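Side-chain contacts in HRDC domain-containing protein (Bifidobacterium adolescentis ATCC 15703, PDB 3CYM), which probably acts as a 3'-5' exonuclease on nucleic acids, combining a nuclease domain of the ribonuclease D type with HRDC-like domains: residues A[122-127]-A[181-186]; A[25-30]-A[70-75]; A[225-230]-A[263-268]. One frame throughout, in Å; residues are numbered along the deposited sequence. Where two conformers were deposited one is given.

Interaction 1: A[122-127]-A[181-186]; sequences EIAARL and TKMRAE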
ATOM      1  N   GLU A 122      -8.540  -9.542  -4.315  1.00 12.53           N
ATOM      2  CA  GLU A 122      -8.372  -8.461  -5.265  1.00 17.92           C
ATOM      3  C   GLU A 122      -7.706  -9.002  -6.513  1.00 15.17           C
ATOM      4  O   GLU A 122      -8.186  -8.758  -7.608  1.00 20.79           O
ATOM      5  CB  GLU A 122      -7.589  -7.269  -4.696  1.00 19.45           C
ATOM      6  CG  GLU A 122      -7.358  -6.167  -5.744  1.00 22.54           C
ATOM      7  CD  GLU A 122      -7.145  -4.781  -5.165  1.00 28.76           C
ATOM      8  OE1 GLU A 122      -6.050  -4.228  -5.378  1.00 29.34           O
ATOM      9  OE2 GLU A 122      -8.066  -4.242  -4.513  1.00 30.48           O
ATOM     10  N   ILE A 123      -6.623  -9.755  -6.341  1.00 14.87           N
ATOM     11  CA  ILE A 123      -5.912 -10.350  -7.473  1.00 13.28           C
ATOM     12  C   ILE A 123      -6.824 -11.240  -8.329  1.00 16.87           C
ATOM     13  O   ILE A 123      -6.851 -11.113  -9.562  1.00 19.29           O
ATOM     14  CB  ILE A 123      -4.637 -11.093  -7.001  1.00 14.62           C
ATOM     15  CG1 ILE A 123      -3.590 -10.075  -6.526  1.00  8.85           C
ATOM     16  CG2 ILE A 123      -4.083 -11.988  -8.100  1.00 11.78           C
ATOM     17  CD1 ILE A 123      -2.284 -10.679  -6.042  1.00 20.70           C
ATOM     18  N   ALA A 124      -7.587 -12.109  -7.665  1.00 15.24           N
ATOM     19  CA  ALA A 124      -8.591 -12.955  -8.313  1.00 15.16           C
ATOM     20  C   ALA A 124      -9.660 -12.162  -9.074  1.00 17.57           C
ATOM     21  O   ALA A 124     -10.002 -12.515 -10.197  1.00 20.11           O
ATOM     22  CB  ALA A 124      -9.239 -13.877  -7.296  1.00 17.74           C
ATOM     23  N   ALA A 125     -10.163 -11.082  -8.484  1.00 18.79           N
ATOM     24  CA  ALA A 125     -11.163 -10.237  -9.161  1.00 18.64           C
ATOM     25  C   ALA A 125     -10.655  -9.618 -10.463  1.00 14.67           C
ATOM     26  O   ALA A 125     -11.389  -9.565 -11.445  1.00 15.98           O
ATOM     27  CB  ALA A 125     -11.674  -9.154  -8.223  1.00 17.56           C
ATOM     28  N   ARG A 126      -9.399  -9.173 -10.456  1.00 15.60           N
ATOM     29  CA  ARG A 126      -8.727  -8.570 -11.618  0.50 14.94           C
ATOM     30  C   ARG A 126      -8.552  -9.573 -12.750  1.00 13.92           C
ATOM     31  O   ARG A 126      -8.856  -9.294 -13.909  1.00 19.37           O
ATOM     32  CB  ARG A 126      -7.324  -8.076 -11.240  0.50 17.32           C
ATOM     33  CG  ARG A 126      -7.223  -7.196 -10.027  0.50 20.00           C
ATOM     34  CD  ARG A 126      -7.566  -5.780 -10.342  0.50 21.34           C
ATOM     35  NE  ARG A 126      -6.497  -5.036 -10.999  0.50 23.45           N
ATOM     36  CZ  ARG A 126      -6.503  -4.679 -12.281  0.50 24.70           C
ATOM     37  NH1 ARG A 126      -5.481  -3.998 -12.783  0.50 26.71           N
ATOM     38  NH2 ARG A 126      -7.518  -5.006 -13.067  0.50 16.43           N
ATOM     39  N   LEU A 127      -8.032 -10.755 -12.405  1.00 12.21           N
ATOM     40  CA  LEU A 127      -7.880 -11.857 -13.377  1.00 17.65           C
ATOM     41  C   LEU A 127      -9.216 -12.227 -14.021  1.00 17.58           C
ATOM     42  O   LEU A 127      -9.278 -12.475 -15.223  1.00 18.60           O
ATOM     43  CB  LEU A 127      -7.260 -13.093 -12.727  1.00 19.98           C
ATOM     44  CG  LEU A 127      -5.752 -13.097 -12.443  1.00 15.84           C
ATOM     45  CD1 LEU A 127      -5.477 -14.152 -11.403  1.00 13.25           C
ATOM     46  CD2 LEU A 127      -4.937 -13.370 -13.693  1.00 22.56           C
ATOM     47  N   THR A 181     -14.690 -18.870  -1.879  1.00 20.14           N
ATOM     48  CA  THR A 181     -15.443 -20.027  -2.385  1.00 21.18           C
ATOM     49  C   THR A 181     -16.047 -19.767  -3.773  1.00 22.82           C
ATOM     50  O   THR A 181     -15.765 -20.515  -4.708  1.00 19.06           O
ATOM     51  CB  THR A 181     -16.534 -20.484  -1.373  1.00 23.53           C
ATOM     52  OG1 THR A 181     -15.929 -20.729  -0.096  1.00 24.19           O
ATOM     53  CG2 THR A 181     -17.221 -21.757  -1.837  1.00 24.08           C
ATOM     54  N   LYS A 182     -16.843 -18.700  -3.891  1.00 23.36           N
ATOM     55  CA  LYS A 182     -17.427 -18.258  -5.170  1.00 25.71           C
ATOM     56  C   LYS A 182     -16.374 -17.920  -6.223  1.00 27.83           C
ATOM     57  O   LYS A 182     -16.535 -18.269  -7.391  1.00 31.62           O
ATOM     58  CB  LYS A 182     -18.324 -17.026  -4.972  1.00 25.73           C
ATOM     59  CG  LYS A 182     -19.661 -17.294  -4.301  1.00 32.66           C
ATOM     60  CD  LYS A 182     -20.700 -17.863  -5.266  1.00 43.89           C
ATOM     61  CE  LYS A 182     -22.042 -18.122  -4.569  1.00 45.08           C
ATOM     62  NZ  LYS A 182     -21.987 -19.293  -3.648  1.00 47.14           N
ATOM     63  N   MET A 183     -15.311 -17.233  -5.806  1.00 24.65           N
ATOM     64  CA  MET A 183     -14.280 -16.770  -6.735  1.00 21.04           C
ATOM     65  C   MET A 183     -13.365 -17.896  -7.234  1.00 21.87           C
ATOM     66  O   MET A 183     -12.869 -17.824  -8.354  1.00 22.65           O
ATOM     67  CB  MET A 183     -13.459 -15.617  -6.135  1.00 22.36           C
ATOM     68  CG  MET A 183     -14.263 -14.339  -5.809  1.00 17.67           C
ATOM     69  SD  MET A 183     -13.210 -13.016  -5.175  1.00  9.36           S
ATOM     70  CE  MET A 183     -12.560 -12.510  -6.719  1.00 16.00           C
ATOM     71  N   ARG A 184     -13.156 -18.924  -6.410  1.00 23.02           N
ATOM     72  CA  ARG A 184     -12.449 -20.140  -6.836  1.00 23.48           C
ATOM     73  C   ARG A 184     -13.232 -20.894  -7.896  1.00 22.68           C
ATOM     74  O   ARG A 184     -12.661 -21.324  -8.899  1.00 22.91           O
ATOM     75  CB  ARG A 184     -12.173 -21.078  -5.659  1.00 22.22           C
ATOM     76  CG  ARG A 184     -10.895 -20.776  -4.935  1.00 21.23           C
ATOM     77  CD  ARG A 184     -10.621 -21.752  -3.811  1.00 22.39           C
ATOM     78  NE  ARG A 184      -9.609 -21.207  -2.904  1.00 28.56           N
ATOM     79  CZ  ARG A 184      -8.299 -21.423  -3.009  1.00 22.71           C
ATOM     80  NH1 ARG A 184      -7.824 -22.200  -3.972  1.00 12.13           N
ATOM     81  NH2 ARG A 184      -7.462 -20.869  -2.139  1.00 23.11           N
ATOM     82  N   ALA A 185     -14.536 -21.044  -7.660  1.00 22.97           N
ATOM     83  CA  ALA A 185     -15.444 -21.712  -8.596  1.00 25.08           C
ATOM     84  C   ALA A 185     -15.458 -21.015  -9.948  1.00 22.63           C
ATOM     85  O   ALA A 185     -15.411 -21.676 -10.981  1.00 31.85           O
ATOM     86  CB  ALA A 185     -16.862 -21.802  -8.011  1.00 24.90           C
ATOM     87  N   GLU A 186     -15.487 -19.683  -9.927  1.00 25.33           N
ATOM     88  CA  GLU A 186     -15.438 -18.862 -11.138  1.00 24.89           C
ATOM     89  C   GLU A 186     -14.079 -18.871 -11.852  1.00 22.49           C
ATOM     90  O   GLU A 186     -14.032 -18.914 -13.086  1.00 25.45           O
ATOM     91  CB  GLU A 186     -15.868 -17.427 -10.818  1.00 27.22           C
ATOM     92  CG  GLU A 186     -16.067 -16.513 -12.037  1.00 37.33           C
ATOM     93  CD  GLU A 186     -17.090 -17.039 -13.045  1.00 43.64           C
ATOM     94  OE1 GLU A 186     -16.851 -16.893 -14.265  1.00 46.88           O
ATOM     95  OE2 GLU A 186     -18.129 -17.592 -12.627  1.00 38.48           O
TER
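M183 makes a small helix-to-helix contact with the apolar side chains of A124 and A125, buried in the nuclease domain. It joins helix 121-127, which directly follows the edge strand 117-120, to helix 176-190. About 115 Å² is buried between the two segments, and no hydrogen bond crosses. One methyl group does the touching. M183 CE lies 3.6 Å from A124 CB and 3.8 Å from A125 CB. It therefore fits into the notch between two successive alanine methyls. The backbone forms the floor of this notch. M183 CE comes within 3.3 Å of A125 N, closer than to either beta carbon, so the methionine end rests against the helix backbone itself. The small alanine side chains permit this approach. With the CA atoms of A124 and M183 7.0 Å apart, the helices lie close where the alanines face the methionine.

The shape of the methionine explains how its end gets there. CG stands anti to the carbonyl carbon (chi1 -62°), and the chain runs straight through chi2. It then bends at the sulfur (chi3 78°), which turns the methyl into the alanine notch. The sulfur stays further back from both beta carbons. A124 sends its beta carbon toward helix 176-190. A125 meets the methyl from the next position round the helix.

The two segments do not enclose the methionine alone. V138 and F142 of helix 135-143 touch M183, and V138 also touches A125. F119 of strand 117-120 packs on both A124 and M183. Helix 121-127 thus lies among the edge of the sheet and three helices, 135-143, 176-190 and 193-207, the last of which meets I123 and L127.

Interaction 2: A[25-30]-A[70-75]; sequences PAFRDY and GLLDPQ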
ATOM      1  N   PRO A  25      -5.404 -12.976  28.408  1.00 28.13           N
ATOM      2  CA  PRO A  25      -6.360 -14.099  28.423  1.00 28.52           C
ATOM      3  C   PRO A  25      -7.306 -14.152  27.218  1.00 23.34           C
ATOM      4  O   PRO A  25      -7.606 -15.238  26.733  1.00 21.90           O
ATOM      5  CB  PRO A  25      -7.164 -13.868  29.711  1.00 27.74           C
ATOM      6  CG  PRO A  25      -6.285 -13.043  30.561  1.00 27.81           C
ATOM      7  CD  PRO A  25      -5.588 -12.126  29.603  1.00 28.66           C
ATOM      8  N   ALA A  26      -7.741 -12.993  26.728  1.00 23.53           N
ATOM      9  CA  ALA A  26      -8.658 -12.940  25.582  1.00 24.01           C
ATOM     10  C   ALA A  26      -7.971 -13.346  24.279  1.00 20.47           C
ATOM     11  O   ALA A  26      -8.611 -13.906  23.386  1.00 18.22           O
ATOM     12  CB  ALA A  26      -9.283 -11.563  25.454  1.00 27.00           C
ATOM     13  N   PHE A  27      -6.670 -13.062  24.196  1.00 22.25           N
ATOM     14  CA  PHE A  27      -5.810 -13.502  23.094  1.00 18.54           C
ATOM     15  C   PHE A  27      -5.589 -15.021  23.072  1.00 22.08           C
ATOM     16  O   PHE A  27      -5.701 -15.652  22.013  1.00 20.63           O
ATOM     17  CB  PHE A  27      -4.463 -12.765  23.152  1.00 20.76           C
ATOM     18  CG  PHE A  27      -3.485 -13.197  22.093  1.00 25.27           C
ATOM     19  CD1 PHE A  27      -3.571 -12.684  20.801  1.00 19.08           C
ATOM     20  CD2 PHE A  27      -2.471 -14.115  22.389  1.00 24.76           C
ATOM     21  CE1 PHE A  27      -2.675 -13.081  19.816  1.00 15.38           C
ATOM     22  CE2 PHE A  27      -1.572 -14.528  21.408  1.00 23.70           C
ATOM     23  CZ  PHE A  27      -1.669 -14.006  20.116  1.00 23.89           C
ATOM     24  N   ARG A  28      -5.258 -15.599  24.233  1.00 20.09           N
ATOM     25  CA  ARG A  28      -5.064 -17.042  24.356  1.00 17.25           C
ATOM     26  C   ARG A  28      -6.372 -17.784  24.089  1.00 21.84           C
ATOM     27  O   ARG A  28      -6.352 -18.913  23.611  1.00 22.69           O
ATOM     28  CB  ARG A  28      -4.526 -17.446  25.738  1.00 16.69           C
ATOM     29  CG  ARG A  28      -3.313 -16.670  26.261  1.00 19.93           C
ATOM     30  CD  ARG A  28      -1.978 -17.069  25.629  1.00 36.18           C
ATOM     31  NE  ARG A  28      -1.248 -18.083  26.400  1.00 43.29           N
ATOM     32  CZ  ARG A  28      -1.015 -19.334  25.990  1.00 46.50           C
ATOM     33  NH1 ARG A  28      -1.453 -19.755  24.808  1.00 40.64           N
ATOM     34  NH2 ARG A  28      -0.339 -20.174  26.769  1.00 42.62           N
ATOM     35  N   ASP A  29      -7.498 -17.148  24.404  1.00 18.64           N
ATOM     36  CA  ASP A  29      -8.813 -17.740  24.152  1.00 22.24           C
ATOM     37  C   ASP A  29      -9.145 -17.788  22.664  1.00 19.82           C
ATOM     38  O   ASP A  29      -9.630 -18.809  22.166  1.00 21.10           O
ATOM     39  CB  ASP A  29      -9.925 -16.995  24.906  1.00 23.92           C
ATOM     40  CG  ASP A  29     -11.307 -17.600  24.657  1.00 31.60           C
ATOM     41  OD1 ASP A  29     -11.457 -18.837  24.794  1.00 40.28           O
ATOM     42  OD2 ASP A  29     -12.245 -16.845  24.321  1.00 34.09           O
ATOM     43  N   TYR A  30      -8.892 -16.683  21.965  1.00 21.10           N
ATOM     44  CA  TYR A  30      -9.150 -16.617  20.528  1.00 20.40           C
ATOM     45  C   TYR A  30      -8.243 -17.553  19.748  1.00 15.98           C
ATOM     46  O   TYR A  30      -8.697 -18.198  18.819  1.00 17.29           O
ATOM     47  CB  TYR A  30      -9.043 -15.185  19.983  1.00 17.19           C
ATOM     48  CG  TYR A  30      -9.579 -15.057  18.572  1.00 15.19           C
ATOM     49  CD1 TYR A  30     -10.930 -15.244  18.305  1.00 15.04           C
ATOM     50  CD2 TYR A  30      -8.732 -14.760  17.501  1.00 14.56           C
ATOM     51  CE1 TYR A  30     -11.434 -15.132  17.013  1.00 12.45           C
ATOM     52  CE2 TYR A  30      -9.235 -14.644  16.203  1.00  6.17           C
ATOM     53  CZ  TYR A  30     -10.583 -14.837  15.969  1.00 13.81           C
ATOM     54  OH  TYR A  30     -11.089 -14.741  14.695  1.00 13.14           O
ATOM     55  N   GLY A  70     -12.324 -12.008  15.381  1.00 18.85           N
ATOM     56  CA  GLY A  70     -11.418 -11.408  16.360  1.00 12.88           C
ATOM     57  C   GLY A  70     -10.875 -10.072  15.897  1.00 14.67           C
ATOM     58  O   GLY A  70     -10.257  -9.992  14.835  1.00 18.79           O
ATOM     59  N   LEU A  71     -11.106  -9.027  16.693  1.00 10.56           N
ATOM     60  CA  LEU A  71     -10.515  -7.710  16.461  1.00 16.67           C
ATOM     61  C   LEU A  71      -9.398  -7.510  17.471  1.00 15.82           C
ATOM     62  O   LEU A  71      -9.657  -7.295  18.647  1.00 17.97           O
ATOM     63  CB  LEU A  71     -11.561  -6.588  16.589  1.00 14.51           C
ATOM     64  CG  LEU A  71     -12.866  -6.690  15.791  1.00  7.81           C
ATOM     65  CD1 LEU A  71     -13.649  -5.422  15.927  1.00  2.00           C
ATOM     66  CD2 LEU A  71     -12.590  -6.946  14.338  1.00  3.22           C
ATOM     67  N   LEU A  72      -8.155  -7.587  17.014  1.00 14.09           N
ATOM     68  CA  LEU A  72      -7.028  -7.674  17.924  1.00 15.66           C
ATOM     69  C   LEU A  72      -6.280  -6.349  17.966  1.00 16.65           C
ATOM     70  O   LEU A  72      -5.869  -5.831  16.930  1.00 17.74           O
ATOM     71  CB  LEU A  72      -6.079  -8.815  17.519  1.00 14.29           C
ATOM     72  CG  LEU A  72      -6.358 -10.345  17.503  1.00 21.33           C
ATOM     73  CD1 LEU A  72      -6.375 -10.996  18.864  1.00 16.94           C
ATOM     74  CD2 LEU A  72      -7.582 -10.784  16.728  1.00 18.23           C
ATOM     75  N   ASP A  73      -6.118  -5.812  19.174  1.00 11.93           N
ATOM     76  CA  ASP A  73      -5.374  -4.575  19.427  1.00 14.82           C
ATOM     77  C   ASP A  73      -3.887  -4.906  19.573  1.00 16.93           C
ATOM     78  O   ASP A  73      -3.485  -5.362  20.633  1.00 16.76           O
ATOM     79  CB  ASP A  73      -5.910  -3.949  20.730  1.00 17.41           C
ATOM     80  CG  ASP A  73      -5.285  -2.580  21.075  1.00 13.99           C
ATOM     81  OD1 ASP A  73      -4.223  -2.186  20.548  1.00 15.01           O
ATOM     82  OD2 ASP A  73      -5.883  -1.885  21.927  1.00 22.04           O
ATOM     83  N   PRO A  74      -3.065  -4.652  18.524  1.00 20.51           N
ATOM     84  CA  PRO A  74      -1.650  -5.053  18.553  1.00 22.34           C
ATOM     85  C   PRO A  74      -0.825  -4.396  19.672  1.00 22.67           C
ATOM     86  O   PRO A  74      -0.022  -5.071  20.312  1.00 20.84           O
ATOM     87  CB  PRO A  74      -1.126  -4.617  17.173  1.00 20.23           C
ATOM     88  CG  PRO A  74      -2.345  -4.476  16.320  1.00 15.11           C
ATOM     89  CD  PRO A  74      -3.394  -3.966  17.258  1.00 22.07           C
ATOM     90  N   GLN A  75      -1.055  -3.106  19.905  1.00 21.74           N
ATOM     91  CA  GLN A  75      -0.307  -2.317  20.888  1.00 20.75           C
ATOM     92  C   GLN A  75      -0.585  -2.762  22.321  1.00 22.34           C
ATOM     93  O   GLN A  75       0.345  -2.962  23.095  1.00 22.60           O
ATOM     94  CB  GLN A  75      -0.601  -0.818  20.725  1.00 17.66           C
ATOM     95  CG  GLN A  75      -0.012  -0.192  19.457  1.00 23.15           C
ATOM     96  CD  GLN A  75      -0.770  -0.575  18.192  1.00 26.84           C
ATOM     97  OE1 GLN A  75      -1.942  -0.956  18.246  1.00 33.38           O
ATOM     98  NE2 GLN A  75      -0.103  -0.480  17.047  1.00 26.61           N
TER
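The ring of Y30 carries G70 CA over one face, and the ring of F27 meets L72 at its edge. G70 CA lies 3.9 Å from the centroid of the Y30 ring, 25° off the ring normal. This is a CH-pi contact, displaced from the ring centre. G70 has no side chain, which lets the aromatic ring settle directly on the strand backbone. L72 CD2 approaches the same ring obliquely, 4.2 Å from Y30 CD2. The other leucine methyl serves the second ring: L72 CD1 is 3.8 Å from F27 CD1, close to the ring plane. The F27 and L72 side chains run nearly perpendicular to each other. W84 adds an edge-to-face contact to F27.

Helix 24-35 here packs on the mixed sheet of the RNase H-like exonuclease fold. Strand 68-72 runs between strands 20-21 and 57-65. The axes of helix 25-30 and strand 70-72 approach to 10.4 Å, with an angle of 140° between their directions.

Y30 CG is anti to the backbone N (chi1 -168°), which turns the ring from the helix onto the strand. Its hydroxyl gives a hydrogen bond to G68 O, so the ring is held at its far end as well as by its face. An alanine here is likely to leave G68 O without this partner and to open a gap over G70 CA and beside L72. I21 and F62, from the two neighbouring strands, also touch both Y30 and L72.

Interaction 3: A[225-230]-A[263-268]; sequences TEVMRD and SIIEVA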
ATOM      1  N   THR A 225       9.684  20.189  -8.159  1.00 34.38           N
ATOM      2  CA  THR A 225      10.104  20.514  -9.513  1.00 34.41           C
ATOM      3  C   THR A 225      10.400  22.009  -9.683  1.00 34.55           C
ATOM      4  O   THR A 225      11.260  22.391 -10.474  1.00 34.37           O
ATOM      5  CB  THR A 225       9.077  19.981 -10.562  1.00 32.65           C
ATOM      6  OG1 THR A 225       9.522  20.300 -11.887  1.00 36.49           O
ATOM      7  CG2 THR A 225       7.690  20.550 -10.330  1.00 27.78           C
ATOM      8  N   GLU A 226       9.731  22.832  -8.879  1.00 33.31           N
ATOM      9  CA  GLU A 226       9.903  24.279  -8.887  1.00 35.40           C
ATOM     10  C   GLU A 226      11.250  24.723  -8.312  1.00 35.20           C
ATOM     11  O   GLU A 226      11.566  25.913  -8.315  1.00 35.81           O
ATOM     12  CB  GLU A 226       8.779  24.927  -8.078  1.00 37.17           C
ATOM     13  CG  GLU A 226       7.361  24.603  -8.545  1.00 38.89           C
ATOM     14  CD  GLU A 226       6.299  25.182  -7.625  1.00 43.41           C
ATOM     15  OE1 GLU A 226       6.652  25.956  -6.707  1.00 44.56           O
ATOM     16  OE2 GLU A 226       5.105  24.863  -7.816  1.00 46.72           O
ATOM     17  N   VAL A 227      12.037  23.757  -7.841  1.00 32.71           N
ATOM     18  CA  VAL A 227      13.246  24.002  -7.057  1.00 33.36           C
ATOM     19  C   VAL A 227      14.420  23.145  -7.578  1.00 35.72           C
ATOM     20  O   VAL A 227      15.571  23.321  -7.168  1.00 38.98           O
ATOM     21  CB  VAL A 227      12.910  23.831  -5.514  1.00 33.60           C
ATOM     22  CG1 VAL A 227      13.838  22.888  -4.771  1.00 35.25           C
ATOM     23  CG2 VAL A 227      12.782  25.180  -4.819  1.00 27.29           C
ATOM     24  N   MET A 228      14.122  22.263  -8.535  1.00 37.15           N
ATOM     25  CA  MET A 228      15.099  21.312  -9.104  1.00 40.03           C
ATOM     26  C   MET A 228      16.303  21.891  -9.860  1.00 38.12           C
ATOM     27  O   MET A 228      17.318  21.217 -10.002  1.00 37.96           O
ATOM     28  CB  MET A 228      14.385  20.277  -9.976  1.00 41.80           C
ATOM     29  CG  MET A 228      14.169  18.937  -9.287  1.00 47.98           C
ATOM     30  SD  MET A 228      12.815  17.977  -9.999  1.00 62.55           S
ATOM     31  CE  MET A 228      13.322  17.811 -11.717  1.00 61.57           C
ATOM     32  N   ARG A 229      16.202  23.131 -10.328  1.00 39.21           N
ATOM     33  CA  ARG A 229      17.342  23.825 -10.945  1.00 38.95           C
ATOM     34  C   ARG A 229      18.365  24.294  -9.904  1.00 36.70           C
ATOM     35  O   ARG A 229      19.523  24.556 -10.228  1.00 40.21           O
ATOM     36  CB  ARG A 229      16.848  25.022 -11.768  1.00 44.86           C
ATOM     37  CG  ARG A 229      16.149  26.124 -10.944  1.00 51.21           C
ATOM     38  CD  ARG A 229      14.846  26.551 -11.594  1.00 61.24           C
ATOM     39  NE  ARG A 229      13.864  25.467 -11.573  1.00 66.00           N
ATOM     40  CZ  ARG A 229      13.075  25.139 -12.594  1.00 70.96           C
ATOM     41  NH1 ARG A 229      12.222  24.132 -12.469  1.00 70.00           N
ATOM     42  NH2 ARG A 229      13.145  25.801 -13.745  1.00 72.19           N
ATOM     43  N   ASP A 230      17.921  24.390  -8.656  1.00 33.83           N
ATOM     44  CA  ASP A 230      18.680  25.011  -7.583  1.00 29.85           C
ATOM     45  C   ASP A 230      19.118  23.931  -6.596  1.00 26.95           C
ATOM     46  O   ASP A 230      18.323  23.456  -5.779  1.00 25.68           O
ATOM     47  CB  ASP A 230      17.796  26.076  -6.915  1.00 29.66           C
ATOM     48  CG  ASP A 230      18.536  26.926  -5.893  1.00 30.36           C
ATOM     49  OD1 ASP A 230      19.722  26.658  -5.592  1.00 31.77           O
ATOM     50  OD2 ASP A 230      17.905  27.877  -5.377  1.00 21.01           O
ATOM     51  N   SER A 263       5.845  24.788   3.061  1.00 20.71           N
ATOM     52  CA  SER A 263       6.835  25.463   3.920  1.00 24.75           C
ATOM     53  C   SER A 263       8.254  25.113   3.527  1.00 20.41           C
ATOM     54  O   SER A 263       9.075  26.010   3.390  1.00 22.59           O
ATOM     55  CB  SER A 263       6.653  25.124   5.402  1.00 20.13           C
ATOM     56  OG  SER A 263       5.448  25.675   5.905  1.00 27.51           O
ATOM     57  N   ILE A 264       8.516  23.813   3.358  1.00 21.54           N
ATOM     58  CA  ILE A 264       9.805  23.284   2.889  1.00 20.66           C
ATOM     59  C   ILE A 264      10.259  23.936   1.572  1.00 21.94           C
ATOM     60  O   ILE A 264      11.361  24.485   1.501  1.00 21.73           O
ATOM     61  CB  ILE A 264       9.778  21.727   2.745  1.00 19.71           C
ATOM     62  CG1 ILE A 264       9.663  21.060   4.117  1.00 23.13           C
ATOM     63  CG2 ILE A 264      11.026  21.207   2.029  1.00 16.99           C
ATOM     64  CD1 ILE A 264       9.391  19.576   4.065  1.00 24.29           C
ATOM     65  N   ILE A 265       9.399  23.892   0.552  1.00 23.51           N
ATOM     66  CA  ILE A 265       9.680  24.519  -0.750  1.00 24.08           C
ATOM     67  C   ILE A 265       9.862  26.037  -0.610  1.00 19.70           C
ATOM     68  O   ILE A 265      10.791  26.610  -1.177  1.00 26.09           O
ATOM     69  CB  ILE A 265       8.583  24.158  -1.806  1.00 26.82           C
ATOM     70  CG1 ILE A 265       8.523  22.636  -2.047  1.00 28.05           C
ATOM     71  CG2 ILE A 265       8.782  24.908  -3.125  1.00 27.40           C
ATOM     72  CD1 ILE A 265       9.799  22.016  -2.582  1.00 26.25           C
ATOM     73  N   GLU A 266       9.001  26.668   0.180  1.00 23.91           N
ATOM     74  CA  GLU A 266       9.066  28.107   0.431  1.00 22.49           C
ATOM     75  C   GLU A 266      10.418  28.558   0.985  1.00 24.40           C
ATOM     76  O   GLU A 266      11.017  29.510   0.472  1.00 22.26           O
ATOM     77  CB  GLU A 266       7.970  28.511   1.409  1.00 23.65           C
ATOM     78  CG  GLU A 266       7.141  29.674   0.949  1.00 26.96           C
ATOM     79  CD  GLU A 266       6.233  30.212   2.038  1.00 40.71           C
ATOM     80  OE1 GLU A 266       6.317  31.424   2.322  1.00 39.79           O
ATOM     81  OE2 GLU A 266       5.437  29.427   2.609  1.00 44.05           O
ATOM     82  N   VAL A 267      10.905  27.863   2.014  1.00 23.25           N
ATOM     83  CA  VAL A 267      12.170  28.240   2.654  1.00 23.56           C
ATOM     84  C   VAL A 267      13.388  27.829   1.821  1.00 23.57           C
ATOM     85  O   VAL A 267      14.461  28.418   1.949  1.00 19.86           O
ATOM     86  CB  VAL A 267      12.285  27.735   4.127  1.00 19.88           C
ATOM     87  CG1 VAL A 267      11.219  28.352   4.988  1.00 21.75           C
ATOM     88  CG2 VAL A 267      12.162  26.264   4.194  1.00 25.20           C
ATOM     89  N   ALA A 268      13.212  26.837   0.950  1.00 25.46           N
ATOM     90  CA  ALA A 268      14.276  26.422   0.037  1.00 24.29           C
ATOM     91  C   ALA A 268      14.457  27.454  -1.067  1.00 23.28           C
ATOM     92  O   ALA A 268      15.575  27.696  -1.514  1.00 27.86           O
ATOM     93  CB  ALA A 268      13.986  25.051  -0.544  1.00 26.36           C
TER
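E226 and V227 bring the loop that precedes helix 231-250 against I265 and A268 of helix 261-270. T225 and E226 belong to a 3-10 segment that begins earlier in the chain. E226 points its beta carbon at the helix, and its OE1 passes 4.3 Å from I265 CG2. The carboxylate has polar partners on both oxygens: OE1 forms a salt bridge with K269, and OE2 is hydrogen-bonded to H223 ND1. The acid thus runs past the isoleucine at the margin of the contact.

V227 is buried. Its CG2 methyl lies 4.4 Å from I265 CG2 and 4.4 Å from A268 CB, two residues about one helical turn apart. One methyl branch therefore faces both. The touch is light, and no hydrogen bond crosses between the segments.

A type I beta turn follows from V227 to D230, closed by the bond from D230 N to V227 O. R229 reaches back to T225: its NH1 donates to T225 O at 2.8 Å. That oxygen lies close to the guanidinium plane, while NH1 is tilted 18° from the plane of the carbonyl. D230 is the N-cap of helix 231-250.

In this helical HRDC region, A233 and L234 of helix 231-250 pack on V227. Further along that helix, L240 touches V267 and R244 touches I264. Helix 261-270 thus packs on helix 231-250 and, through I265 and A268, on the loop leading into it.

Overall arrangement
The three contacts follow one another along the chain, and none touches another. Interactions 2 and 1 both belong to the exonuclease domain. Their centres are 30 Å apart and their nearest atoms about 17 Å. Interaction 2 joins a helix to the sheet, and interaction 1 joins two helices, 121-127 and 176-190. The sodium site of D44, E46 and D172 lies in the same domain. The side chain of L72 in interaction 2 is about 14 Å from a sodium ion, so it is not part of that site. Interaction 3 sits in the HRDC region, across the centre of the chain from both, with centres 46 Å from interaction 1 and 47 Å from interaction 2.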